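Local coordinates for protein cysteine desulfurase (Fervidobacterium islandicum, PDB 6A6E) that catalyses the PLP-dependent removal of sulfur from L-cysteine, yielding alanine and an enzyme-bound persulfide, probably to supply iron-sulfur cluster assembly, at residues V77-A82 / Q288-A293; H235-P240 / V294-T299; F331-G336 / G387-F392. All blocks are in the same frame, centred on the assembly; numbering follows the deposited sequence.

Followed from the N terminus, the chain first lays down 77-82 on helix 70-90, then runs through most of the seven-stranded sheet to the PLP-bearing loop at 235-240. Helix 290-306 then meets both in succession: its opening turn closes contact 1 against helix 70-90, and the next six residues close contact 2 against the loop. The two closures therefore cross, and they touch: Gly292 meets Pro240, and Ala82 meets Val294. Contact 3 follows in series, closing a 50-residue excursion between edge strand 332-334 of the smaller sheet and the loop after helix 378-387, its nearest atoms about 17 Å from those of contact 2.

Contact 1 of 3, residues V77-A82 / Q288-A293; sequences VAYEQA and QHITGA
Tyr79 and Ala82, one turn apart on helix 70-90, face Ile290 and Ala293, one turn apart on the opening turn of helix 290-306. The CA atoms of Tyr79 and Ile290 lie 6.4 Å apart and those of Ala82 and Ala293 6.2 Å, so the two backbones keep nearly the same separation over this turn. At Ala82 and Ala293 the small side chains allow this approach: the CB of Ala82 lies 3.3 Å from the carbonyl O of Ala293, a methyl set directly on the neighbouring backbone.

Tyr79 contributes the largest share of the buried surface. Its CG is anti to the backbone N (chi1 -175°), and the ring extends past the start of the second helix. CE1 of Tyr79 lies 3.6 Å from the CB of Ala293, and its CD1 3.9 Å from the CA of Ile290, both approaches oblique to the ring; the CG2 branch of Ile290 adds a looser touch on CD1. This helix pair belongs to the large PLP-binding domain of the class V aminotransferase fold, at the dimer interface. His289, the N-cap residue of helix 290-306, points away from helix 70-90 and hydrogen-bonds through ND1 to Thr241 of the second subunit, where its ring also meets the His289 ring of that subunit.

OH of Tyr79 touches the aliphatic part of Gln288, 3.4 Å from its CG, a van der Waals contact. The ring and the amide are inclined by 56°, and the bent glutamine chain leads its amide away to the carbonyl O of Gly286. The Tyr79 hydroxyl itself is hydrogen-bonded to Glu284, so this buried polar atom has a partner.

Contact 2 of 3, residues H235-P240 / V294-T299; sequences HKILGP and VGLGYT. With PLP (pyridoxal-5'-phosphate), chain E.
Thr299, Pro240 and Leu296 bury the most surface where the loop after strand 229-233 packs against helix 290-306. Thr299 points its side chain at the loop and divides it between two tasks. CG2 of Thr299 packs on Leu238, 3.7 Å from its CB. The hydroxyl, beside the backbone N and anti to the carbonyl carbon (chi1 -55°), turns back along its own helix, where OG1 of Thr299 donates to the carbonyl O of Gly295 at 2.9 Å. The hydroxyl approaches from above the carbonyl plane, 38° out of it, and the same oxygen also accepts from the backbone N of Thr299. The polar atom of this buried side chain is thus satisfied within the helix, while OG1 rests near the CA of Gly239.

Pro240 lays its ring on bare helix backbone. Gly295 offers no side chain there, and CD of Pro240 comes within 3.8 Å of the N of Leu296. Glycine on the loop side does likewise: the CA atoms of Gly239 and Leu296 are only 5.3 Å apart. Leu296 reaches past this glycine, and its CD1 meets CG2 of Ile237 at 4.0 Å, the two side chains crossing at about a right angle. Pro240 also packs on Tyr57 of the second subunit.

The loop packed in this way begins with the cofactor residues. The extended chain of Lys236 ends in a covalent link, NZ to C4A of PLP at 1.3 Å, and His235 NE2 donates to phosphate oxygen O3P at 2.8 Å. A lysine Schiff base directly after a histidine that grips the phosphate is the internal aldimine site of SufS-like class V aminotransferases.

Contact 3 of 3, residues F331-G336 / G387-F392; sequences FVEVYG and GSKIDF
Hydrogen bonds centred on Glu333 dominate its meeting with Ser388 and Lys389. The carboxylate is carried out on an extended chain from edge strand 332-334 and docks into the loop after helix 378-387. Two donors use syn lone pairs: Ser388 OG reaches Glu333 OE1 at 2.6 Å, and the backbone N of Lys389 reaches Glu333 OE2 at 2.7 Å on an almost straight line (173°). Tyr335 OH takes the anti lone pair of Glu333 OE1, 2.7 Å away. Ser388 OG in turn accepts from the N of Ile390 at 3.1 Å, an ST turn that shapes the receiving loop.

An aromatic contact flanks this network. Phe392 directs its edge toward the face of Tyr335 in an offset edge-to-face pair, centroids 5.8 Å apart and planes at 80°, while Tyr335 OH lies near the plane of the Phe392 ring, 3.4 Å from its CE1.

By van der Waals contact, CG1 of Ile390 covers the carboxylate, 3.6 Å from Glu333 OE1.

Tyr335 OH is also hydrogen-bonded to Asn349 of the neighbouring strand. With three donors divided between its oxygens, the buried Glu333 carboxylate is fixed in rotation and probably favoured in its ionised form.

Contact 1 of 3, residues V77-A82 / Q288-A293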
loop_
_atom_site.group_PDB
_atom_site.type_symbol
_atom_site.label_atom_id
_atom_site.label_comp_id
_atom_site.label_asym_id
_atom_site.label_seq_id
_atom_site.Cartn_x
_atom_site.Cartn_y
_atom_site.Cartn_z
ATOM N N VAL A 77 -17.452 -8.480 -2.431
ATOM C CA VAL A 77 -17.667 -9.064 -3.780
ATOM C C VAL A 77 -16.814 -8.348 -4.843
ATOM O O VAL A 77 -16.134 -8.986 -5.635
ATOM C CB VAL A 77 -19.184 -9.025 -4.119
ATOM C CG1 VAL A 77 -19.475 -9.311 -5.562
ATOM C CG2 VAL A 77 -19.963 -10.008 -3.236
ATOM N N ALA A 78 -16.771 -7.033 -4.799
ATOM C CA ALA A 78 -16.010 -6.291 -5.811
ATOM C C ALA A 78 -14.539 -6.609 -5.694
ATOM O O ALA A 78 -13.865 -6.788 -6.722
ATOM C CB ALA A 78 -16.284 -4.783 -5.730
ATOM N N TYR A 79 -14.021 -6.680 -4.466
ATOM C CA TYR A 79 -12.604 -7.004 -4.238
ATOM C C TYR A 79 -12.235 -8.397 -4.745
ATOM O O TYR A 79 -11.223 -8.590 -5.427
ATOM C CB TYR A 79 -12.262 -6.866 -2.749
ATOM C CG TYR A 79 -10.828 -7.046 -2.360
ATOM C CD1 TYR A 79 -9.872 -6.017 -2.521
ATOM C CD2 TYR A 79 -10.405 -8.237 -1.726
ATOM C CE1 TYR A 79 -8.546 -6.211 -2.098
ATOM C CE2 TYR A 79 -9.091 -8.416 -1.293
ATOM C CZ TYR A 79 -8.159 -7.409 -1.512
ATOM O OH TYR A 79 -6.885 -7.675 -1.063
ATOM N N GLU A 80 -12.999 -9.408 -4.362
ATOM C CA GLU A 80 -12.719 -10.763 -4.891
ATOM C C GLU A 80 -12.917 -10.857 -6.428
ATOM O O GLU A 80 -12.198 -11.570 -7.055
ATOM C CB GLU A 80 -13.611 -11.794 -4.238
ATOM C CG GLU A 80 -13.374 -12.096 -2.724
ATOM C CD GLU A 80 -12.268 -11.368 -1.880
ATOM O OE1 GLU A 80 -10.983 -11.774 -1.820
ATOM O OE2 GLU A 80 -12.788 -10.458 -1.099
ATOM N N GLN A 81 -13.876 -10.123 -7.006
ATOM C CA GLN A 81 -14.013 -10.030 -8.471
ATOM C C GLN A 81 -12.727 -9.454 -9.072
ATOM O O GLN A 81 -12.261 -9.952 -10.094
ATOM C CB GLN A 81 -15.225 -9.229 -8.909
ATOM C CG GLN A 81 -16.539 -10.015 -8.636
ATOM C CD GLN A 81 -17.807 -9.213 -8.949
ATOM O OE1 GLN A 81 -17.809 -7.982 -8.928
ATOM N NE2 GLN A 81 -18.890 -9.914 -9.232
ATOM N N ALA A 82 -12.122 -8.448 -8.414
ATOM C CA ALA A 82 -10.878 -7.891 -8.928
ATOM C C ALA A 82 -9.749 -8.934 -8.929
ATOM O O ALA A 82 -8.982 -8.988 -9.897
ATOM C CB ALA A 82 -10.484 -6.652 -8.170
ATOM N N GLN A 288 -6.311 -4.212 3.018
ATOM C CA GLN A 288 -5.541 -4.012 1.834
ATOM C C GLN A 288 -5.977 -2.704 1.142
ATOM O O GLN A 288 -6.883 -2.008 1.620
ATOM C CB GLN A 288 -5.731 -5.226 0.947
ATOM C CG GLN A 288 -5.133 -6.479 1.540
ATOM C CD GLN A 288 -3.663 -6.323 1.911
ATOM O OE1 GLN A 288 -2.810 -6.028 1.053
ATOM N NE2 GLN A 288 -3.359 -6.493 3.222
ATOM N N HIS A 289 -5.366 -2.394 0.010
ATOM C CA HIS A 289 -5.795 -1.255 -0.805
ATOM C C HIS A 289 -7.016 -1.654 -1.604
ATOM O O HIS A 289 -6.950 -1.910 -2.811
ATOM C CB HIS A 289 -4.654 -0.718 -1.676
ATOM C CG HIS A 289 -4.981 0.527 -2.442
ATOM N ND1 HIS A 289 -6.147 1.232 -2.247
ATOM C CD2 HIS A 289 -4.253 1.229 -3.352
ATOM C CE1 HIS A 289 -6.103 2.330 -2.992
ATOM N NE2 HIS A 289 -4.997 2.314 -3.708
ATOM N N ILE A 290 -8.144 -1.689 -0.896
ATOM C CA ILE A 290 -9.364 -2.273 -1.413
ATOM C C ILE A 290 -9.744 -1.584 -2.722
ATOM O O ILE A 290 -10.004 -2.239 -3.712
ATOM C CB ILE A 290 -10.545 -2.135 -0.425
ATOM C CG1 ILE A 290 -10.259 -2.900 0.897
ATOM C CG2 ILE A 290 -11.832 -2.651 -1.016
ATOM C CD1 ILE A 290 -11.218 -2.407 1.963
ATOM N N THR A 291 -9.754 -0.255 -2.733
ATOM C CA THR A 291 -10.182 0.424 -3.901
ATOM C C THR A 291 -9.124 0.370 -5.004
ATOM O O THR A 291 -9.449 0.460 -6.217
ATOM C CB THR A 291 -10.524 1.891 -3.549
ATOM O OG1 THR A 291 -11.562 1.883 -2.544
ATOM C CG2 THR A 291 -10.948 2.628 -4.820
ATOM N N GLY A 292 -7.853 0.247 -4.627
ATOM C CA GLY A 292 -6.749 0.112 -5.610
ATOM C C GLY A 292 -6.849 -1.211 -6.365
ATOM O O GLY A 292 -6.664 -1.268 -7.591
ATOM N N ALA A 293 -7.166 -2.258 -5.620
ATOM C CA ALA A 293 -7.412 -3.572 -6.214
ATOM C C ALA A 293 -8.622 -3.530 -7.217
ATOM O O ALA A 293 -8.517 -3.954 -8.340
ATOM C CB ALA A 293 -7.659 -4.566 -5.140
#

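Contact 2 of 3, residues H235-P240 / V294-T299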
loop_
_atom_site.group_PDB
_atom_site.type_symbol
_atom_site.label_atom_id
_atom_site.label_comp_id
_atom_site.label_asym_id
_atom_site.label_seq_id
_atom_site.Cartn_x
_atom_site.Cartn_y
_atom_site.Cartn_z
ATOM N N HIS A 235 0.578 0.848 -10.990
ATOM C CA HIS A 235 0.692 2.254 -11.479
ATOM C C HIS A 235 1.378 2.339 -12.848
ATOM O O HIS A 235 1.224 3.371 -13.520
ATOM C CB HIS A 235 1.374 3.239 -10.503
ATOM C CG HIS A 235 2.825 2.937 -10.250
ATOM N ND1 HIS A 235 3.848 3.593 -10.911
ATOM C CD2 HIS A 235 3.417 2.074 -9.379
ATOM C CE1 HIS A 235 5.009 3.098 -10.496
ATOM N NE2 HIS A 235 4.765 2.164 -9.576
ATOM N N LYS A 236 2.104 1.268 -13.212
ATOM C CA LYS A 236 2.724 1.125 -14.505
ATOM C C LYS A 236 1.870 0.530 -15.624
ATOM O O LYS A 236 2.315 0.534 -16.782
ATOM C CB LYS A 236 4.072 0.393 -14.431
ATOM C CG LYS A 236 5.133 1.223 -13.693
ATOM C CD LYS A 236 6.498 0.541 -13.726
ATOM C CE LYS A 236 7.472 1.275 -12.839
ATOM N NZ LYS A 236 8.740 0.482 -12.748
ATOM N N ILE A 237 0.632 0.138 -15.303
ATOM C CA ILE A 237 -0.298 -0.368 -16.274
ATOM C C ILE A 237 -1.594 0.428 -16.278
ATOM O O ILE A 237 -2.690 -0.167 -16.230
ATOM C CB ILE A 237 -0.472 -1.896 -16.051
ATOM C CG1 ILE A 237 -1.260 -2.545 -17.201
ATOM C CG2 ILE A 237 -1.072 -2.243 -14.711
ATOM C CD1 ILE A 237 -1.315 -4.075 -17.165
ATOM N N LEU A 238 -1.496 1.756 -16.231
ATOM C CA LEU A 238 -2.653 2.658 -16.139
ATOM C C LEU A 238 -3.396 2.623 -14.820
ATOM O O LEU A 238 -4.384 3.331 -14.636
ATOM C CB LEU A 238 -3.682 2.411 -17.270
ATOM C CG LEU A 238 -3.153 2.280 -18.684
ATOM C CD1 LEU A 238 -4.299 1.895 -19.593
ATOM C CD2 LEU A 238 -2.581 3.607 -19.146
ATOM N N GLY A 239 -2.876 1.889 -13.841
ATOM C CA GLY A 239 -3.623 1.647 -12.623
ATOM C C GLY A 239 -3.381 2.599 -11.495
ATOM O O GLY A 239 -2.528 3.498 -11.578
ATOM N N PRO A 240 -4.139 2.420 -10.429
ATOM C CA PRO A 240 -3.970 3.187 -9.203
ATOM C C PRO A 240 -2.575 3.059 -8.633
ATOM O O PRO A 240 -1.869 2.105 -8.922
ATOM C CB PRO A 240 -5.009 2.587 -8.240
ATOM C CG PRO A 240 -5.867 1.612 -9.010
ATOM C CD PRO A 240 -5.075 1.265 -10.254
ATOM N N VAL A 294 -9.741 -2.991 -6.775
ATOM C CA VAL A 294 -10.931 -2.846 -7.602
ATOM C C VAL A 294 -10.600 -2.000 -8.839
ATOM O O VAL A 294 -10.975 -2.344 -9.947
ATOM C CB VAL A 294 -12.102 -2.216 -6.807
ATOM C CG1 VAL A 294 -13.297 -1.869 -7.704
ATOM C CG2 VAL A 294 -12.592 -3.172 -5.771
ATOM N N GLY A 295 -9.895 -0.896 -8.634
ATOM C CA GLY A 295 -9.401 -0.053 -9.731
ATOM C C GLY A 295 -8.497 -0.764 -10.692
ATOM O O GLY A 295 -8.613 -0.594 -11.916
ATOM N N LEU A 296 -7.582 -1.556 -10.189
ATOM C CA LEU A 296 -6.739 -2.359 -11.035
ATOM C C LEU A 296 -7.561 -3.310 -11.928
ATOM O O LEU A 296 -7.263 -3.512 -13.108
ATOM C CB LEU A 296 -5.689 -3.126 -10.248
ATOM C CG LEU A 296 -4.725 -4.020 -11.033
ATOM C CD1 LEU A 296 -3.916 -3.174 -11.998
ATOM C CD2 LEU A 296 -3.795 -4.748 -10.128
ATOM N N GLY A 297 -8.526 -3.954 -11.309
ATOM C CA GLY A 297 -9.499 -4.784 -12.017
ATOM C C GLY A 297 -10.188 -4.028 -13.157
ATOM O O GLY A 297 -10.299 -4.540 -14.257
ATOM N N TYR A 298 -10.605 -2.795 -12.887
ATOM C CA TYR A 298 -11.218 -1.972 -13.913
ATOM C C TYR A 298 -10.249 -1.526 -15.012
ATOM O O TYR A 298 -10.663 -1.399 -16.158
ATOM C CB TYR A 298 -11.901 -0.770 -13.298
ATOM C CG TYR A 298 -13.135 -1.115 -12.481
ATOM C CD1 TYR A 298 -14.037 -2.082 -12.895
ATOM C CD2 TYR A 298 -13.437 -0.402 -11.333
ATOM C CE1 TYR A 298 -15.170 -2.356 -12.156
ATOM C CE2 TYR A 298 -14.570 -0.688 -10.587
ATOM C CZ TYR A 298 -15.405 -1.661 -10.996
ATOM O OH TYR A 298 -16.524 -1.883 -10.237
ATOM N N THR A 299 -8.975 -1.314 -14.657
ATOM C CA THR A 299 -7.913 -1.085 -15.628
ATOM C C THR A 299 -7.715 -2.252 -16.569
ATOM O O THR A 299 -7.635 -2.097 -17.807
ATOM C CB THR A 299 -6.608 -0.758 -14.873
ATOM O OG1 THR A 299 -6.867 0.361 -14.002
ATOM C CG2 THR A 299 -5.503 -0.459 -15.758
HETATM N N1 PLP E . 11.553 -3.262 -11.374
HETATM C C2 PLP E . 11.447 -2.725 -12.562
HETATM C C2A PLP E . 12.131 -3.343 -13.734
HETATM C C3 PLP E . 10.676 -1.486 -12.671
HETATM O O3 PLP E . 10.589 -0.916 -13.859
HETATM C C4 PLP E . 9.996 -0.931 -11.503
HETATM C C4A PLP E . 9.137 0.237 -11.551
HETATM C C5 PLP E . 10.215 -1.599 -10.216
HETATM C C6 PLP E . 10.985 -2.722 -10.259
HETATM C C5A PLP E . 9.637 -1.064 -8.902
HETATM O O4P PLP E . 8.257 -0.738 -8.831
HETATM P P PLP E . 7.522 0.076 -7.635
HETATM O O1P PLP E . 7.600 -0.726 -6.397
HETATM O O2P PLP E . 8.258 1.385 -7.659
HETATM O O3P PLP E . 6.128 0.126 -8.183
#

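Contact 3 of 3, residues F331-G336 / G387-F392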
loop_
_atom_site.group_PDB
_atom_site.type_symbol
_atom_site.label_atom_id
_atom_site.label_comp_id
_atom_site.label_asym_id
_atom_site.label_seq_id
_atom_site.Cartn_x
_atom_site.Cartn_y
_atom_site.Cartn_z
ATOM N N PHE A 331 24.792 12.140 -33.289
ATOM C CA PHE A 331 25.220 12.768 -32.027
ATOM C C PHE A 331 24.623 12.138 -30.719
ATOM O O PHE A 331 24.759 12.716 -29.652
ATOM C CB PHE A 331 24.836 14.223 -32.046
ATOM C CG PHE A 331 23.370 14.450 -32.178
ATOM C CD1 PHE A 331 22.770 14.466 -33.422
ATOM C CD2 PHE A 331 22.594 14.612 -31.061
ATOM C CE1 PHE A 331 21.416 14.680 -33.539
ATOM C CE2 PHE A 331 21.251 14.813 -31.166
ATOM C CZ PHE A 331 20.655 14.865 -32.401
ATOM N N VAL A 332 24.060 10.924 -30.794
ATOM C CA VAL A 332 23.586 10.177 -29.557
ATOM C C VAL A 332 24.269 8.838 -29.399
ATOM O O VAL A 332 24.600 8.236 -30.374
ATOM C CB VAL A 332 22.078 9.907 -29.650
ATOM C CG1 VAL A 332 21.592 9.123 -28.438
ATOM C CG2 VAL A 332 21.331 11.220 -29.848
ATOM N N GLU A 333 24.534 8.416 -28.168
ATOM C CA GLU A 333 24.963 7.043 -27.832
ATOM C C GLU A 333 23.723 6.292 -27.189
ATOM O O GLU A 333 23.148 6.791 -26.226
ATOM C CB GLU A 333 26.112 7.093 -26.852
ATOM C CG GLU A 333 26.677 5.743 -26.473
ATOM C CD GLU A 333 27.940 5.857 -25.632
ATOM O OE1 GLU A 333 27.867 6.106 -24.385
ATOM O OE2 GLU A 333 29.053 5.633 -26.225
ATOM N N VAL A 334 23.324 5.143 -27.762
ATOM C CA VAL A 334 22.152 4.347 -27.357
ATOM C C VAL A 334 22.588 3.093 -26.574
ATOM O O VAL A 334 23.532 2.456 -26.942
ATOM C CB VAL A 334 21.291 3.980 -28.568
ATOM C CG1 VAL A 334 20.200 2.977 -28.193
ATOM C CG2 VAL A 334 20.643 5.236 -29.093
ATOM N N TYR A 335 21.920 2.765 -25.472
ATOM C CA TYR A 335 22.269 1.557 -24.703
ATOM C C TYR A 335 21.263 0.456 -24.921
ATOM O O TYR A 335 20.121 0.697 -25.305
ATOM C CB TYR A 335 22.510 1.880 -23.203
ATOM C CG TYR A 335 23.380 3.125 -23.067
ATOM C CD1 TYR A 335 24.744 3.067 -23.236
ATOM C CD2 TYR A 335 22.801 4.365 -22.902
ATOM C CE1 TYR A 335 25.543 4.208 -23.209
ATOM C CE2 TYR A 335 23.570 5.517 -22.836
ATOM C CZ TYR A 335 24.934 5.446 -23.045
ATOM O OH TYR A 335 25.656 6.610 -22.986
ATOM N N GLY A 336 21.688 -0.770 -24.685
ATOM C CA GLY A 336 20.810 -1.922 -24.827
ATOM C C GLY A 336 20.995 -2.633 -26.174
ATOM O O GLY A 336 21.799 -2.222 -26.974
ATOM N N GLY A 387 31.561 0.404 -21.872
ATOM C CA GLY A 387 31.349 0.453 -23.317
ATOM C C GLY A 387 31.078 1.801 -23.937
ATOM O O GLY A 387 30.889 1.892 -25.142
ATOM N N SER A 388 30.978 2.854 -23.140
ATOM C CA SER A 388 30.743 4.136 -23.712
ATOM C C SER A 388 31.939 4.592 -24.598
ATOM O O SER A 388 33.073 4.269 -24.294
ATOM C CB SER A 388 30.526 5.176 -22.634
ATOM O OG SER A 388 30.228 6.428 -23.268
ATOM N N LYS A 389 31.640 5.357 -25.647
ATOM C CA LYS A 389 32.615 5.959 -26.538
ATOM C C LYS A 389 32.611 7.476 -26.385
ATOM O O LYS A 389 33.114 8.190 -27.245
ATOM C CB LYS A 389 32.255 5.616 -27.984
ATOM C CG LYS A 389 32.347 4.135 -28.329
ATOM C CD LYS A 389 33.373 3.877 -29.419
ATOM C CE LYS A 389 33.425 2.408 -29.803
ATOM N NZ LYS A 389 33.765 1.579 -28.612
ATOM N N ILE A 390 32.003 7.975 -25.321
ATOM C CA ILE A 390 31.955 9.416 -25.068
ATOM C C ILE A 390 32.425 9.613 -23.660
ATOM O O ILE A 390 32.862 8.673 -23.017
ATOM C CB ILE A 390 30.527 10.018 -25.248
ATOM C CG1 ILE A 390 29.500 9.294 -24.335
ATOM C CG2 ILE A 390 30.127 9.948 -26.705
ATOM C CD1 ILE A 390 28.157 9.990 -24.184
ATOM N N ASP A 391 32.341 10.839 -23.182
ATOM C CA ASP A 391 32.654 11.109 -21.816
ATOM C C ASP A 391 31.371 10.750 -21.031
ATOM O O ASP A 391 30.445 11.555 -20.945
ATOM C CB ASP A 391 33.017 12.593 -21.699
ATOM C CG ASP A 391 33.595 12.951 -20.367
ATOM O OD1 ASP A 391 34.029 12.042 -19.630
ATOM O OD2 ASP A 391 33.633 14.163 -20.056
ATOM N N PHE A 392 31.322 9.538 -20.488
ATOM C CA PHE A 392 30.095 8.966 -19.940
ATOM C C PHE A 392 29.759 9.611 -18.594
ATOM O O PHE A 392 30.516 9.502 -17.639
ATOM C CB PHE A 392 30.207 7.433 -19.803
ATOM C CG PHE A 392 28.916 6.744 -19.351
ATOM C CD1 PHE A 392 27.863 6.584 -20.221
ATOM C CD2 PHE A 392 28.789 6.233 -18.053
ATOM C CE1 PHE A 392 26.686 5.958 -19.811
ATOM C CE2 PHE A 392 27.629 5.593 -17.633
ATOM C CZ PHE A 392 26.572 5.466 -18.516
#